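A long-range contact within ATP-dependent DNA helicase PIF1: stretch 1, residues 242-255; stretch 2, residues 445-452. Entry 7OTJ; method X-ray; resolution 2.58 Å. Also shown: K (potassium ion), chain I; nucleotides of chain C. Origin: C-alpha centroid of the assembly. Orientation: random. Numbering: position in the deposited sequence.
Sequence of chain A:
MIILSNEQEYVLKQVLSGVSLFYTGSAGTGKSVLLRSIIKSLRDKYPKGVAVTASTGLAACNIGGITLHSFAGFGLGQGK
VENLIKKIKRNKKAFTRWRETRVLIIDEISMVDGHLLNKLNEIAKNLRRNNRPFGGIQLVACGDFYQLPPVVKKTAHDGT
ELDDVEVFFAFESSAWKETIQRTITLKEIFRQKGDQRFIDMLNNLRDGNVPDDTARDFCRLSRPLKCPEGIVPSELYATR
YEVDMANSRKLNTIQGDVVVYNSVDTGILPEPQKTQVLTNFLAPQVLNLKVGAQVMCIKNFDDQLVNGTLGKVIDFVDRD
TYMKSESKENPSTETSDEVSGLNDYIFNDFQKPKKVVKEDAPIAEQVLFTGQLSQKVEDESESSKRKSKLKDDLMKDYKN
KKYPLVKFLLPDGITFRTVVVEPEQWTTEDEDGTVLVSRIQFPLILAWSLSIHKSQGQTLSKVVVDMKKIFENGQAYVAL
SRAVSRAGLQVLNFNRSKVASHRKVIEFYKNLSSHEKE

Stretch 1, residues 242-255: EVDMANSRKLNTIQ
Stretch 2, residues 445-452: ILAWSLSI

Residues 242-253 form the last turns of a helix that begins earlier in the chain, and this helix packs against residues 445-452, in which strand 449-451 runs almost exactly antiparallel to it (177°), with the two axes 7.3 Å apart at closest approach. The register is set by Val243 opposite Ser449 (CA to CA 5.3 Å) and Asn247 opposite Trp448 (CA to CA 5.9 Å). Phi/psi stay helical through Thr253 and open at Ile254 (-57/132°). In the second stretch, Leu446 (-62/113°) leads through Ala447 (-82/-63°) into Trp448, whose positive phi (32/-68°) marks a sharp bend before the extended Ser449 (-113/165°) and Leu450 (-162/143°). Together the stretches bury 538 Å².

One hydrogen bond links them: Ser449 N donates to Asn247 OD1 at 2.9 Å, with an angle of 145° at the hydrogen, although the position of Ser449 N is less certain. The CA-to-CB bond of Asn247 points sideways, but its m rotamer (chi2 -40°) carries the amide to the bend, where OD1 also lies 3.1 Å from Trp448 CB. The helix keeps its own i to i+4 bonds, including Asn247 N to Val243 O and Leu251 N to Asn247 O, both 2.9 Å. Side chains add Ser248 OG to Asp244 O (2.7 Å) and Thr253 OG1 to Lys250 O (2.8 Å).

Trp448 supplies the largest covered area. Its chi1 of -96° lies between wells and chi2 is -40°, placing the indole alongside the helix. Lys250 CB sits over one face in a CH-pi contact, 3.4 Å from the centroid of the six-membered ring containing Trp448 CH2 and only 11° off the normal; the lysine, m at chi1 and chi2, then leads its end away. Ile254 (m, t) meets the ring edge, CD1 to Trp448 CH2 at 3.5 Å.

Apolar packing continues with Leu251 (t, p), whose CB lies 3.8 Å from Trp448 CZ3 and whose CD2 lies 4.0 Å from CD1 of Leu446 (m, t). Toward the N-terminal end of stretch 1 the contacts are close: Ala246 CB is 3.8 Å from Ser449 CB, and Val243 CA is 3.4 Å from OG of Ser449 (t). Val243, itself t, places CG2 3.6 Å from Leu450 C and 3.6 Å from Ser451 N.

Two residues engage ligands. Glu242 (m, t) binds potassium through OE1 at 3.1 Å and OE2 at 2.9 Å, while Ser451 (p), at a helix N-cap, donates from OG to OP1 of DT3 at 2.8 Å, as befits a DNA helicase.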

# COMPACT_ATOMS: atom_id res chain seq x y z
N GLU A 242 -13.14 1.68 13.12
CA GLU A 242 -14.10 2.24 12.18
C GLU A 242 -14.18 1.39 10.91
O GLU A 242 -15.28 1.07 10.44
CB GLU A 242 -13.73 3.68 11.82
CG GLU A 242 -13.75 4.65 12.97
CD GLU A 242 -12.94 5.90 12.67
OE1 GLU A 242 -11.72 5.77 12.42
OE2 GLU A 242 -13.52 7.00 12.68
N VAL A 243 -13.03 1.02 10.36
CA VAL A 243 -13.01 0.26 9.12
C VAL A 243 -13.73 -1.07 9.31
O VAL A 243 -14.57 -1.46 8.49
CB VAL A 243 -11.56 0.05 8.63
CG1 VAL A 243 -11.51 -0.94 7.49
CG2 VAL A 243 -10.96 1.37 8.20
N ASP A 244 -13.46 -1.75 10.42
CA ASP A 244 -14.12 -3.02 10.70
C ASP A 244 -15.60 -2.81 10.98
O ASP A 244 -16.44 -3.62 10.57
CB ASP A 244 -13.44 -3.73 11.86
CG ASP A 244 -12.08 -4.28 11.48
OD1 ASP A 244 -11.78 -4.27 10.27
OD2 ASP A 244 -11.33 -4.71 12.38
N MET A 245 -15.95 -1.74 11.70
CA MET A 245 -17.35 -1.46 11.97
C MET A 245 -18.09 -1.06 10.69
O MET A 245 -19.21 -1.53 10.44
CB MET A 245 -17.48 -0.37 13.03
CG MET A 245 -17.14 -0.86 14.43
SD MET A 245 -18.19 -2.23 14.95
CE MET A 245 -19.80 -1.45 14.89
N ALA A 246 -17.48 -0.19 9.88
CA ALA A 246 -18.09 0.19 8.60
C ALA A 246 -18.32 -1.02 7.70
O ALA A 246 -19.36 -1.14 7.05
CB ALA A 246 -17.23 1.24 7.90
N ASN A 247 -17.35 -1.94 7.65
CA ASN A 247 -17.57 -3.18 6.90
C ASN A 247 -18.70 -3.99 7.52
O ASN A 247 -19.52 -4.57 6.80
CB ASN A 247 -16.29 -4.01 6.85
CG ASN A 247 -15.20 -3.36 6.03
OD1 ASN A 247 -15.45 -2.78 4.98
ND2 ASN A 247 -13.96 -3.46 6.51
N SER A 248 -18.77 -4.02 8.86
CA SER A 248 -19.80 -4.82 9.52
C SER A 248 -21.20 -4.27 9.24
O SER A 248 -22.10 -5.02 8.84
CB SER A 248 -19.54 -4.86 11.03
OG SER A 248 -18.31 -5.49 11.32
N ARG A 249 -21.41 -2.97 9.46
CA ARG A 249 -22.73 -2.40 9.23
C ARG A 249 -23.17 -2.58 7.78
O ARG A 249 -24.34 -2.89 7.52
CB ARG A 249 -22.75 -0.92 9.64
CG ARG A 249 -21.74 -0.04 8.93
CD ARG A 249 -21.78 1.38 9.47
NE ARG A 249 -23.05 2.03 9.20
CZ ARG A 249 -23.34 2.70 8.09
NH1 ARG A 249 -22.46 2.81 7.11
NH2 ARG A 249 -24.54 3.27 7.96
N LYS A 250 -22.25 -2.43 6.83
CA LYS A 250 -22.59 -2.67 5.43
C LYS A 250 -23.00 -4.12 5.21
O LYS A 250 -23.98 -4.40 4.52
CB LYS A 250 -21.41 -2.31 4.53
CG LYS A 250 -21.28 -0.82 4.23
CD LYS A 250 -22.33 -0.38 3.23
CE LYS A 250 -22.28 1.12 2.99
NZ LYS A 250 -22.70 1.88 4.20
N LEU A 251 -22.25 -5.06 5.80
CA LEU A 251 -22.62 -6.47 5.68
C LEU A 251 -23.95 -6.76 6.37
O LEU A 251 -24.77 -7.53 5.86
CB LEU A 251 -21.51 -7.36 6.26
CG LEU A 251 -21.70 -8.87 6.03
CD1 LEU A 251 -21.44 -9.24 4.58
CD2 LEU A 251 -20.85 -9.70 6.97
N ASN A 252 -24.20 -6.14 7.53
CA ASN A 252 -25.38 -6.45 8.32
C ASN A 252 -26.67 -5.91 7.70
O ASN A 252 -27.76 -6.34 8.11
CB ASN A 252 -25.24 -5.91 9.74
CG ASN A 252 -24.39 -6.80 10.63
OD1 ASN A 252 -24.34 -8.02 10.44
ND2 ASN A 252 -23.73 -6.20 11.61
N THR A 253 -26.58 -4.99 6.75
CA THR A 253 -27.78 -4.50 6.09
C THR A 253 -28.24 -5.47 5.00
O THR A 253 -29.45 -5.69 4.82
CB THR A 253 -27.55 -3.10 5.51
OG1 THR A 253 -26.40 -3.10 4.66
CG2 THR A 253 -27.34 -2.09 6.63
N ILE A 254 -27.29 -6.05 4.26
CA ILE A 254 -27.60 -7.10 3.30
C ILE A 254 -28.31 -8.26 4.01
O ILE A 254 -27.87 -8.72 5.07
CB ILE A 254 -26.32 -7.58 2.61
CG1 ILE A 254 -25.56 -6.40 2.00
CG2 ILE A 254 -26.63 -8.61 1.53
CD1 ILE A 254 -24.33 -6.82 1.22
N GLN A 255 -29.42 -8.71 3.43
CA GLN A 255 -30.05 -9.96 3.84
C GLN A 255 -29.45 -11.11 3.05
O GLN A 255 -28.84 -10.91 2.00
CB GLN A 255 -31.56 -9.90 3.63
CG GLN A 255 -32.19 -8.57 4.01
CD GLN A 255 -31.95 -8.21 5.46
OE1 GLN A 255 -31.82 -9.08 6.32
NE2 GLN A 255 -31.89 -6.91 5.74
N ILE A 445 -11.08 -10.19 1.80
CA ILE A 445 -11.51 -9.38 2.93
C ILE A 445 -12.66 -8.50 2.45
O ILE A 445 -12.70 -8.09 1.28
CB ILE A 445 -10.36 -8.51 3.50
CG1 ILE A 445 -9.77 -7.63 2.40
CG2 ILE A 445 -9.30 -9.39 4.15
CD1 ILE A 445 -8.77 -6.64 2.92
N LEU A 446 -13.61 -8.23 3.34
CA LEU A 446 -14.70 -7.32 3.01
C LEU A 446 -14.10 -5.95 2.72
O LEU A 446 -13.54 -5.32 3.62
CB LEU A 446 -15.72 -7.22 4.14
CG LEU A 446 -16.60 -8.43 4.46
CD1 LEU A 446 -17.40 -8.17 5.73
CD2 LEU A 446 -17.53 -8.74 3.31
N ALA A 447 -14.18 -5.49 1.46
CA ALA A 447 -13.38 -4.33 1.11
C ALA A 447 -14.05 -3.03 1.54
O ALA A 447 -13.54 -2.34 2.42
CB ALA A 447 -13.11 -4.33 -0.40
N TRP A 448 -15.22 -2.72 0.99
CA TRP A 448 -16.08 -1.63 1.45
C TRP A 448 -15.34 -0.42 2.02
O TRP A 448 -15.34 0.67 1.43
CB TRP A 448 -17.08 -2.16 2.47
CG TRP A 448 -18.42 -2.50 1.89
CD1 TRP A 448 -19.10 -1.81 0.94
CD2 TRP A 448 -19.23 -3.64 2.21
NE1 TRP A 448 -20.30 -2.43 0.66
CE2 TRP A 448 -20.40 -3.56 1.43
CE3 TRP A 448 -19.09 -4.71 3.10
CZ2 TRP A 448 -21.41 -4.51 1.49
CZ3 TRP A 448 -20.10 -5.66 3.16
CH2 TRP A 448 -21.25 -5.55 2.36
N SER A 449 -14.69 -0.61 3.16
CA SER A 449 -14.00 0.44 3.90
C SER A 449 -12.49 0.21 3.89
O SER A 449 -11.99 -0.88 3.62
CB SER A 449 -14.53 0.50 5.34
OG SER A 449 -13.87 1.50 6.09
N LEU A 450 -11.73 1.24 4.25
CA LEU A 450 -10.28 1.15 4.13
C LEU A 450 -9.64 2.23 4.99
O LEU A 450 -10.19 3.33 5.10
CB LEU A 450 -9.84 1.29 2.67
CG LEU A 450 -8.36 1.17 2.34
CD1 LEU A 450 -7.88 -0.27 2.54
CD2 LEU A 450 -8.09 1.64 0.92
N SER A 451 -8.51 1.91 5.61
CA SER A 451 -7.81 2.89 6.41
C SER A 451 -7.19 3.96 5.51
O SER A 451 -6.77 3.68 4.38
CB SER A 451 -6.74 2.23 7.28
OG SER A 451 -5.66 1.73 6.51
N ILE A 452 -7.14 5.19 6.02
CA ILE A 452 -6.49 6.27 5.28
C ILE A 452 -5.05 5.90 4.97
O ILE A 452 -4.53 6.21 3.89
CB ILE A 452 -6.60 7.59 6.05
CG1 ILE A 452 -8.07 8.02 6.14
CG2 ILE A 452 -5.77 8.68 5.37
CD1 ILE A 452 -8.31 9.21 7.02
K K I . -11.65 8.66 11.28
P DT C 3 -3.14 0.20 9.19
OP1 DT C 3 -4.04 0.09 8.01
OP2 DT C 3 -3.39 -0.62 10.39
O5' DT C 3 -1.63 -0.05 8.72
C5' DT C 3 -1.08 0.71 7.65
C4' DT C 3 0.44 0.61 7.59
O4' DT C 3 1.01 1.19 8.78
C3' DT C 3 1.00 -0.79 7.52
O3' DT C 3 1.08 -1.20 6.17
C2' DT C 3 2.40 -0.63 8.13
C1' DT C 3 2.21 0.51 9.13
N1 DT C 3 2.10 0.07 10.54
C2 DT C 3 3.23 0.02 11.32
O2 DT C 3 4.33 0.30 10.91
N3 DT C 3 3.01 -0.38 12.62
C4 DT C 3 1.79 -0.72 13.19
O4 DT C 3 1.68 -1.07 14.37
C5 DT C 3 0.65 -0.63 12.32
C7 DT C 3 -0.73 -0.97 12.82
C6 DT C 3 0.85 -0.24 11.05